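Local coordinates for protein phosphodiesterase (Trypanosoma brucei brucei, PDB 5H2Q) that belongs to the phosphodiesterase family of helical metalloproteins, and here carries a zinc ion, a magnesium ion and the ligand LLI in its pocket, at residues I19-N23 with V24-D28; L56-G59 with L60-K63; V276-P280 with M281-S285; G296-D299 with F300-P304. All blocks are in the same frame, centred on the assembly; numbering follows the deposited sequence.

Contact 1: residues I19-N23 with V24-D28; sequences IEFPN and VDVTD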
# COMPACT_ATOMS: atom_id res chain seq x y z
N ILE A 19 -21.16 9.51 -3.54
CA ILE A 19 -21.22 8.07 -3.20
C ILE A 19 -21.13 7.80 -1.69
O ILE A 19 -20.18 8.21 -1.03
CB ILE A 19 -20.16 7.28 -4.01
CG1 ILE A 19 -20.32 7.49 -5.54
CG2 ILE A 19 -20.13 5.77 -3.63
CD1 ILE A 19 -19.14 7.00 -6.35
N GLU A 20 -22.10 7.05 -1.15
CA GLU A 20 -22.10 6.72 0.28
C GLU A 20 -22.22 5.21 0.50
O GLU A 20 -22.64 4.50 -0.42
CB GLU A 20 -23.18 7.53 1.03
CG GLU A 20 -22.73 8.95 1.34
CD GLU A 20 -23.70 9.77 2.16
OE1 GLU A 20 -23.75 9.57 3.40
OE2 GLU A 20 -24.37 10.65 1.58
N PHE A 21 -21.87 4.73 1.71
CA PHE A 21 -21.87 3.29 2.01
C PHE A 21 -22.62 2.98 3.30
O PHE A 21 -22.03 2.41 4.21
CB PHE A 21 -20.43 2.76 2.10
CG PHE A 21 -19.58 3.13 0.90
CD1 PHE A 21 -19.70 2.44 -0.30
CD2 PHE A 21 -18.64 4.16 0.98
CE1 PHE A 21 -18.93 2.81 -1.41
CE2 PHE A 21 -17.90 4.54 -0.14
CZ PHE A 21 -18.06 3.86 -1.33
N PRO A 22 -23.92 3.33 3.42
CA PRO A 22 -24.64 3.04 4.68
C PRO A 22 -24.81 1.57 5.02
O PRO A 22 -24.87 1.23 6.21
CB PRO A 22 -25.98 3.75 4.50
CG PRO A 22 -26.14 3.89 3.03
CD PRO A 22 -24.79 4.03 2.45
N ASN A 23 -24.82 0.67 4.02
CA ASN A 23 -25.03 -0.77 4.27
C ASN A 23 -23.82 -1.66 4.07
O ASN A 23 -23.92 -2.88 4.19
CB ASN A 23 -26.21 -1.28 3.42
CG ASN A 23 -27.55 -0.76 3.87
OD1 ASN A 23 -27.68 0.33 4.45
ND2 ASN A 23 -28.59 -1.52 3.55
N VAL A 24 -22.65 -1.05 3.77
CA VAL A 24 -21.41 -1.78 3.53
C VAL A 24 -20.36 -1.07 4.38
O VAL A 24 -19.99 0.07 4.09
CB VAL A 24 -21.01 -1.81 2.02
CG1 VAL A 24 -19.75 -2.65 1.82
CG2 VAL A 24 -22.16 -2.34 1.14
N ASP A 25 -19.89 -1.76 5.41
CA ASP A 25 -18.92 -1.18 6.32
C ASP A 25 -17.50 -1.19 5.74
O ASP A 25 -16.84 -2.24 5.72
CB ASP A 25 -19.00 -1.89 7.67
CG ASP A 25 -18.07 -1.36 8.73
OD1 ASP A 25 -17.42 -0.32 8.49
OD2 ASP A 25 -18.01 -1.98 9.81
N VAL A 26 -17.00 -0.00 5.37
CA VAL A 26 -15.65 0.13 4.78
C VAL A 26 -14.53 -0.03 5.83
O VAL A 26 -13.36 -0.06 5.46
CB VAL A 26 -15.48 1.42 3.94
CG1 VAL A 26 -16.46 1.44 2.77
CG2 VAL A 26 -15.59 2.68 4.81
N THR A 27 -14.88 -0.12 7.11
CA THR A 27 -13.87 -0.26 8.18
C THR A 27 -13.63 -1.73 8.59
O THR A 27 -12.79 -1.98 9.44
CB THR A 27 -14.27 0.55 9.43
OG1 THR A 27 -15.34 -0.10 10.11
CG2 THR A 27 -14.60 2.02 9.14
N ASP A 28 -14.40 -2.67 8.05
CA ASP A 28 -14.32 -4.08 8.42
C ASP A 28 -13.11 -4.84 7.85
O ASP A 28 -12.74 -4.61 6.70
CB ASP A 28 -15.63 -4.79 8.03
CG ASP A 28 -15.88 -6.04 8.85
OD1 ASP A 28 -16.47 -5.92 9.95
OD2 ASP A 28 -15.36 -7.11 8.48
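Similar first torsions turn F21 and V26 to one another: CG of F21 stands beside its own backbone N (chi1 -51°), and so does CG1 of V26 (chi1 -61°). The methyl CG1 of V26 thus comes obliquely against the ring, 3.9 Å from F21 CD2, and the two side chains cross at about a right angle. The chain has to double back for this, and F21 CB passes 3.4 Å from V24 O on the way. A broad ring and a compact beta-branched side chain, which offers a methyl to it, suit this joint, which is held by van der Waals contact alone.

The polar work is done just beyond. D25 OD1 accepts from T27 N at 2.9 Å, which makes an Asx turn, and from T27 OG1 at 2.6 Å. The amide comes from above the carboxylate plane (52° out of it), whereas the hydroxyl lies close to that plane on the syn side, so one oxygen grips both donors of T27. The short side chain of aspartate reaches the backbone N two residues on, which is what an Asx turn requires, and the turn from D25 to D28 is of type I, closed by a weak bond from D28 N to D25 O.

The loop runs between helices 10-17 and 33-38. F21 rests on I50 and T27 on L54 of helix 43-58, while V24 and V26 touch F31; Q98 NE2 of helix 90-105 ties down the carbonyls of V26 and D28, and R106 NH2 bonds to T27 OG1.

Contact 2: residues L56-G59 with L60-K63; sequences LGSG and LPQK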
# COMPACT_ATOMS: atom_id res chain seq x y z
N LEU A 56 -12.76 10.70 6.00
CA LEU A 56 -13.62 11.72 6.66
C LEU A 56 -14.35 11.10 7.86
O LEU A 56 -14.52 11.77 8.89
CB LEU A 56 -14.67 12.28 5.68
CG LEU A 56 -14.28 13.37 4.73
CD1 LEU A 56 -15.53 13.96 4.07
CD2 LEU A 56 -13.47 14.49 5.42
N GLY A 57 -14.72 9.82 7.74
CA GLY A 57 -15.45 9.08 8.76
C GLY A 57 -14.68 8.95 10.05
O GLY A 57 -15.29 8.93 11.12
N SER A 58 -13.34 8.90 9.96
CA SER A 58 -12.41 8.76 11.08
C SER A 58 -12.31 10.02 11.91
O SER A 58 -12.07 9.91 13.11
CB SER A 58 -11.01 8.37 10.59
OG SER A 58 -10.32 9.40 9.92
N GLY A 59 -12.49 11.18 11.28
CA GLY A 59 -12.32 12.46 11.94
C GLY A 59 -10.87 12.93 11.92
O GLY A 59 -10.56 14.02 12.41
N LEU A 60 -9.95 12.11 11.34
CA LEU A 60 -8.54 12.48 11.29
C LEU A 60 -8.26 13.74 10.44
O LEU A 60 -7.59 14.63 10.93
CB LEU A 60 -7.65 11.30 10.84
CG LEU A 60 -7.52 10.15 11.83
CD1 LEU A 60 -6.90 8.90 11.15
CD2 LEU A 60 -6.69 10.58 13.05
N PRO A 61 -8.65 13.82 9.15
CA PRO A 61 -8.31 15.03 8.37
C PRO A 61 -8.76 16.33 9.06
O PRO A 61 -7.99 17.28 9.15
CB PRO A 61 -9.05 14.84 7.03
CG PRO A 61 -9.47 13.43 6.99
CD PRO A 61 -9.41 12.84 8.36
N GLN A 62 -9.98 16.32 9.61
CA GLN A 62 -10.60 17.46 10.32
C GLN A 62 -9.74 17.93 11.49
O GLN A 62 -9.49 19.13 11.65
CB GLN A 62 -12.00 17.09 10.80
CG GLN A 62 -13.01 16.68 9.70
CD GLN A 62 -13.06 15.19 9.46
OE1 GLN A 62 -12.04 14.51 9.41
NE2 GLN A 62 -14.25 14.64 9.21
N LYS A 63 -9.20 16.96 12.27
CA LYS A 63 -8.33 17.24 13.41
C LYS A 63 -7.03 17.90 13.00
O LYS A 63 -6.42 18.59 13.82
CB LYS A 63 -7.98 15.94 14.15
CG LYS A 63 -9.12 15.38 14.93
CD LYS A 63 -8.75 14.01 15.56
CE LYS A 63 -9.98 13.47 16.23
NZ LYS A 63 -9.80 12.11 16.80
O HOH W 1 -9.95 10.38 14.63
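A tight helix-to-helix joint is built here, where helix 43-58 ends and the short helix 60-63 starts, with G59 serving as the N-cap of the second. Its phi of 86° takes the chain out of helical shape, a conformation glycine adopts without strain, whereas a CB there would be jammed against the carbonyl O of S58. G59 O receives K63 N at 3.2 Å, the first bond of the new helix.

L56 O, in the last turn of helix 43-58, takes two donors: Q62 NE2 bonds at 2.9 Å, nearly straight at 169°, in the carbonyl plane and on a lone pair, and G59 N is the other. A bend at chi2 of Q62 (93°) swings the amide back across the joint, and OE1 comes to rest 3.3 Å from G59 CA. S58 OG accepts from L60 N at 3.1 Å, while its strongest partner is L55 O. P61, in the first turn, needs no N-H bond, which is why a proline is at home there. A water joins S58 O (2.7 Å) to K63 NZ (2.8 Å), and NZ also forms a salt bridge with E115.

The apolar side of the joint faces inward: L60 lies on F119 and L122 of helix 115-127, P61 on F119, and L56 with P61 on L71 of helix 68-80, while S58 meets Y101 of helix 90-105.

Contact 3: residues V276-P280 with M281-S285; sequences VEVLP and MFDRS. With LLI ((4~{a}~{S},8~{a}~{R})-2-cycloheptyl-4-[4-methoxy-3-[2-(2-oxidanylideneimidazolidin-1-yl)ethoxy]phenyl]-4~{a},5,8,8~{a}-tetrahydrophthalazin-1-one), chain E.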
# COMPACT_ATOMS: atom_id res chain seq x y z
N VAL A 276 16.02 -9.45 -22.40
CA VAL A 276 16.63 -9.42 -21.06
C VAL A 276 16.19 -10.65 -20.25
O VAL A 276 15.23 -11.32 -20.61
CB VAL A 276 16.46 -8.08 -20.26
CG1 VAL A 276 17.01 -6.89 -21.03
CG2 VAL A 276 15.01 -7.85 -19.85
N GLU A 277 16.93 -10.95 -19.17
CA GLU A 277 16.68 -12.08 -18.27
C GLU A 277 15.24 -12.02 -17.71
O GLU A 277 14.79 -10.93 -17.33
CB GLU A 277 17.70 -12.05 -17.11
CG GLU A 277 17.62 -13.22 -16.15
CD GLU A 277 18.75 -13.24 -15.14
OE1 GLU A 277 19.76 -13.92 -15.40
OE2 GLU A 277 18.63 -12.54 -14.10
N VAL A 278 14.53 -13.17 -17.70
CA VAL A 278 13.16 -13.32 -17.16
C VAL A 278 13.21 -14.33 -16.00
O VAL A 278 13.59 -15.48 -16.21
CB VAL A 278 12.12 -13.79 -18.22
CG1 VAL A 278 10.70 -13.78 -17.65
CG2 VAL A 278 12.20 -12.98 -19.51
N LEU A 279 12.80 -13.90 -14.78
CA LEU A 279 12.76 -14.82 -13.64
C LEU A 279 11.51 -15.70 -13.80
O LEU A 279 10.52 -15.25 -14.39
CB LEU A 279 12.78 -14.07 -12.29
CG LEU A 279 13.98 -13.15 -12.03
CD1 LEU A 279 13.81 -12.39 -10.72
CD2 LEU A 279 15.29 -13.92 -12.00
N PRO A 280 11.55 -16.98 -13.36
CA PRO A 280 10.41 -17.90 -13.59
C PRO A 280 9.03 -17.38 -13.17
O PRO A 280 8.03 -17.70 -13.82
CB PRO A 280 10.79 -19.17 -12.81
CG PRO A 280 11.99 -18.81 -12.00
CD PRO A 280 12.68 -17.68 -12.70
N MET A 281 8.97 -16.57 -12.10
CA MET A 281 7.76 -15.96 -11.55
C MET A 281 7.03 -15.05 -12.57
O MET A 281 5.82 -14.84 -12.46
CB MET A 281 8.17 -15.11 -10.34
CG MET A 281 7.10 -14.93 -9.35
SD MET A 281 7.64 -13.88 -8.01
CE MET A 281 8.20 -15.13 -6.85
N PHE A 282 7.78 -14.51 -13.56
CA PHE A 282 7.29 -13.59 -14.58
C PHE A 282 7.09 -14.23 -15.98
O PHE A 282 6.69 -13.55 -16.91
CB PHE A 282 8.24 -12.37 -14.67
CG PHE A 282 8.52 -11.66 -13.36
CD1 PHE A 282 9.47 -12.15 -12.47
CD2 PHE A 282 7.83 -10.51 -13.01
CE1 PHE A 282 9.73 -11.50 -11.26
CE2 PHE A 282 8.08 -9.86 -11.80
CZ PHE A 282 9.02 -10.36 -10.92
N ASP A 283 7.31 -15.56 -16.11
CA ASP A 283 7.21 -16.31 -17.36
C ASP A 283 5.76 -16.77 -17.71
O ASP A 283 5.24 -17.68 -17.09
CB ASP A 283 8.18 -17.49 -17.30
CG ASP A 283 8.76 -17.88 -18.63
OD1 ASP A 283 7.98 -18.07 -19.59
OD2 ASP A 283 10.00 -18.02 -18.71
N ARG A 284 5.12 -16.12 -18.70
CA ARG A 284 3.73 -16.37 -19.12
C ARG A 284 3.53 -17.72 -19.82
O ARG A 284 2.68 -18.50 -19.39
CB ARG A 284 3.20 -15.21 -19.98
CG ARG A 284 1.86 -15.44 -20.68
CD ARG A 284 0.74 -14.68 -20.03
NE ARG A 284 0.91 -13.23 -20.17
CZ ARG A 284 -0.09 -12.36 -20.22
NH1 ARG A 284 -1.35 -12.79 -20.18
NH2 ARG A 284 0.15 -11.07 -20.34
N SER A 285 4.30 -17.97 -20.91
CA SER A 285 4.27 -19.21 -21.71
C SER A 285 4.60 -20.44 -20.86
O SER A 285 3.83 -21.40 -20.88
CB SER A 285 5.20 -19.10 -22.92
OG SER A 285 6.54 -18.91 -22.50
C2 LLI E . 2.56 -11.70 -4.49
C3 LLI E . 1.28 -11.18 -4.23
O1 LLI E . 2.62 -13.02 -4.87
C12 LLI E . 4.56 -7.10 -3.95
C14 LLI E . 5.63 -6.42 -4.84
C15 LLI E . 7.02 -7.03 -4.69
C16 LLI E . 4.84 -6.85 -2.46
C17 LLI E . 5.23 -5.42 -2.17
C18 LLI E . 5.65 -4.91 -4.58
C19 LLI E . 5.70 -4.59 -3.10
C21 LLI E . 8.20 -9.21 -4.32
C22 LLI E . 8.28 -10.26 -5.49
C23 LLI E . 8.24 -9.86 -2.90
C24 LLI E . 9.51 -11.17 -5.56
C25 LLI E . 9.43 -10.74 -2.52
C26 LLI E . 9.41 -12.16 -3.10
C27 LLI E . 9.51 -12.37 -4.62
C28 LLI E . 3.91 -13.59 -5.13
C29 LLI E . 3.68 -14.99 -5.62
C4 LLI E . 3.66 -10.85 -4.48
C5 LLI E . 1.12 -9.82 -3.98
C6 LLI E . 3.50 -9.49 -4.23
C7 LLI E . 2.22 -8.99 -3.98
O8 LLI E . 0.26 -12.10 -4.22
C9 LLI E . -1.08 -11.61 -4.19
C10 LLI E . 4.68 -8.59 -4.23
N11 LLI E . 5.83 -9.18 -4.50
N13 LLI E . 6.97 -8.41 -4.51
O20 LLI E . 8.04 -6.37 -4.71
N30 LLI E . 3.28 -15.05 -7.03
C31 LLI E . 3.93 -14.25 -8.07
C32 LLI E . 2.08 -15.53 -7.47
C33 LLI E . 3.16 -14.63 -9.32
N34 LLI E . 1.98 -15.29 -8.79
O35 LLI E . 1.26 -16.12 -6.78
O HOH W 2 12.36 -17.89 -16.51
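M281 begins at P280, whose carbonyl carbon C lies 3.7 Å from M281 CB, and from there its chain runs out to the ligand. CG, anti to the backbone N (chi1 -155°), meets C31 of LLI at 3.5 Å, a carbon of the imidazolidinone ring. SD is next, still against C31 and 4.1 Å from C24 of the cycloheptyl ring; a bend at chi3 (-93°) then lays CE 3.8 Å from C27 of that same ring. A long, unbranched and polarisable side chain can thus follow two separate parts of one ligand.

What presents M281 is a short 3-10 turn. F282 N bonds to L279 O at 3.0 Å and D283 N to P280 O at 3.2 Å, each donor standing above the plane of its carbonyl. P280 suits the opening of such a turn, for its ring fixes phi and it has no N-H to satisfy. L279 CB lies 3.8 Å from F282 CD1, with L279 O at the edge of that ring. Separately, V278 CG1 packs 4.1 Å from F282 CB. D283 OD1 accepts from K286 N, while a water donates to both D283 OD2 and V278 O.

The chemistry is divided accordingly: backbone bonds shape the turn, while salt bridges of D283 to K272 and R284 to E262 and D269, with the F282-F264 ring stack, hold it to helix 250-274. The part that meets LLI is wholly apolar, so M281 adds dispersion and shape to the pocket; polar bonds to the ligand come from Q294 and T261.

Contact 4: residues G296-D299 with F300-P304; sequences GFID and FVAAP. With LLI ((4~{a}~{S},8~{a}~{R})-2-cycloheptyl-4-[4-methoxy-3-[2-(2-oxidanylideneimidazolidin-1-yl)ethoxy]phenyl]-4~{a},5,8,8~{a}-tetrahydrophthalazin-1-one), chain E.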
# COMPACT_ATOMS: atom_id res chain seq x y z
N GLY A 296 4.80 -20.16 -1.75
CA GLY A 296 6.17 -19.66 -1.70
C GLY A 296 6.22 -18.28 -1.07
O GLY A 296 7.07 -18.01 -0.22
N PHE A 297 5.31 -17.41 -1.51
CA PHE A 297 5.17 -16.03 -1.02
C PHE A 297 4.85 -16.02 0.48
O PHE A 297 5.53 -15.34 1.25
CB PHE A 297 4.11 -15.27 -1.83
CG PHE A 297 3.98 -13.81 -1.45
CD1 PHE A 297 5.07 -12.95 -1.54
CD2 PHE A 297 2.76 -13.29 -1.02
CE1 PHE A 297 4.95 -11.60 -1.18
CE2 PHE A 297 2.65 -11.95 -0.65
CZ PHE A 297 3.74 -11.11 -0.74
N ILE A 298 3.91 -16.86 0.90
CA ILE A 298 3.56 -17.00 2.32
C ILE A 298 4.76 -17.56 3.15
O ILE A 298 5.19 -16.92 4.12
CB ILE A 298 2.27 -17.82 2.46
CG1 ILE A 298 1.06 -16.98 1.99
CG2 ILE A 298 2.06 -18.34 3.89
CD1 ILE A 298 -0.19 -17.74 1.57
N ASP A 299 5.35 -18.70 2.72
CA ASP A 299 6.43 -19.36 3.46
C ASP A 299 7.68 -18.54 3.68
O ASP A 299 8.19 -18.52 4.79
CB ASP A 299 6.81 -20.70 2.81
CG ASP A 299 5.76 -21.79 2.97
OD1 ASP A 299 4.79 -21.58 3.73
OD2 ASP A 299 5.93 -22.87 2.37
N PHE A 300 8.19 -17.90 2.62
CA PHE A 300 9.44 -17.15 2.68
C PHE A 300 9.26 -15.66 2.93
O PHE A 300 10.25 -14.98 3.24
CB PHE A 300 10.27 -17.40 1.42
CG PHE A 300 10.70 -18.84 1.28
CD1 PHE A 300 11.83 -19.31 1.93
CD2 PHE A 300 9.93 -19.74 0.54
CE1 PHE A 300 12.21 -20.66 1.83
CE2 PHE A 300 10.31 -21.09 0.45
CZ PHE A 300 11.44 -21.54 1.09
N VAL A 301 8.04 -15.13 2.76
CA VAL A 301 7.84 -13.69 2.99
C VAL A 301 6.76 -13.38 4.06
O VAL A 301 7.11 -12.93 5.15
CB VAL A 301 7.61 -12.88 1.67
CG1 VAL A 301 7.48 -11.39 1.96
CG2 VAL A 301 8.73 -13.12 0.66
N ALA A 302 5.47 -13.57 3.71
CA ALA A 302 4.31 -13.14 4.50
C ALA A 302 4.17 -13.77 5.88
O ALA A 302 4.08 -13.03 6.87
CB ALA A 302 3.03 -13.33 3.70
N ALA A 303 4.15 -15.11 5.97
CA ALA A 303 4.00 -15.80 7.25
C ALA A 303 5.09 -15.43 8.27
O ALA A 303 4.69 -14.96 9.35
CB ALA A 303 3.88 -17.32 7.07
N PRO A 304 6.42 -15.46 7.97
CA PRO A 304 7.40 -15.03 8.98
C PRO A 304 7.23 -13.56 9.37
O PRO A 304 7.30 -13.24 10.55
CB PRO A 304 8.77 -15.27 8.30
CG PRO A 304 8.48 -16.26 7.24
CD PRO A 304 7.11 -15.96 6.76
C2 LLI E . 2.56 -11.70 -4.49
C3 LLI E . 1.28 -11.18 -4.23
O1 LLI E . 2.62 -13.02 -4.87
C12 LLI E . 4.56 -7.10 -3.95
C14 LLI E . 5.63 -6.42 -4.84
C15 LLI E . 7.02 -7.03 -4.69
C16 LLI E . 4.84 -6.85 -2.46
C17 LLI E . 5.23 -5.42 -2.17
C18 LLI E . 5.65 -4.91 -4.58
C19 LLI E . 5.70 -4.59 -3.10
C21 LLI E . 8.20 -9.21 -4.32
C22 LLI E . 8.28 -10.26 -5.49
C23 LLI E . 8.24 -9.86 -2.90
C24 LLI E . 9.51 -11.17 -5.56
C25 LLI E . 9.43 -10.74 -2.52
C26 LLI E . 9.41 -12.16 -3.10
C27 LLI E . 9.51 -12.37 -4.62
C28 LLI E . 3.91 -13.59 -5.13
C29 LLI E . 3.68 -14.99 -5.62
C4 LLI E . 3.66 -10.85 -4.48
C5 LLI E . 1.12 -9.82 -3.98
C6 LLI E . 3.50 -9.49 -4.23
C7 LLI E . 2.22 -8.99 -3.98
O8 LLI E . 0.26 -12.10 -4.22
C9 LLI E . -1.08 -11.61 -4.19
C10 LLI E . 4.68 -8.59 -4.23
N11 LLI E . 5.83 -9.18 -4.50
N13 LLI E . 6.97 -8.41 -4.51
O20 LLI E . 8.04 -6.37 -4.71
N30 LLI E . 3.28 -15.05 -7.03
C31 LLI E . 3.93 -14.25 -8.07
C32 LLI E . 2.08 -15.53 -7.47
C33 LLI E . 3.16 -14.63 -9.32
N34 LLI E . 1.98 -15.29 -8.79
O35 LLI E . 1.26 -16.12 -6.78
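The ring of F297 lies nearly parallel to the phenyl ring of LLI, which covers one face: C2 of the ligand sits 3.7 Å above the plane over the ring centre, and F297 CE1 is 3.6 Å from LLI C4. V301 CG1 comes obliquely to the same phenylalanine, 4.0 Å from CE1. The other aromatic, F300, has G296 O at its edge, 3.4 Å from CD2. With CG of F297 anti to the backbone N (chi1 -176°), the ring is carried off the helix and into the pocket, where a flat apolar ring suits the flat phenyl ring of LLI.

Behind these rings the helix widens. F297 O accepts twice, from V301 N at 2.9 Å and A302 N at 3.0 Å, the donors reaching it from opposite faces of its plane; the bond to V301 is the more bent, at 132°. A303 N then bonds to I298 O at 2.8 Å, a span of five residues. The ring of P304 packs against D299 O through CG and CD. The small A303 lays CB against I298 CG2, and D299 OD1 turns away to a salt bridge with R328.

V301 CG2 also meets LLI C26, 3.9 Å away. The i to i+5 bonds mark a pi-type turn, or pi-bulge, in helix 290-312, which is kinked at P304, a residue with no N-H; from this turn F297 and V301 line the ligand pocket.

Two of the four belong to the pocket and two do not. Contacts 3 and 4 are separate in space, their centres 21 Å apart and their nearest atoms about 6 Å. LLI bridges them, touched by M281 of the loop and by F297 and V301 of helix 290-312. The side chain of F297 lies about 10 Å from the zinc ion, that of F282 about 14 Å. Contacts 1 and 2 lie 16 Å apart, centre to centre; contact 1 rests on helix 43-58, whose end contact 2 contains, and both meet helix 90-105. Contact 2 is on the opposite side of the chain's centre from contacts 3 and 4, with centres 44 and 35 Å away.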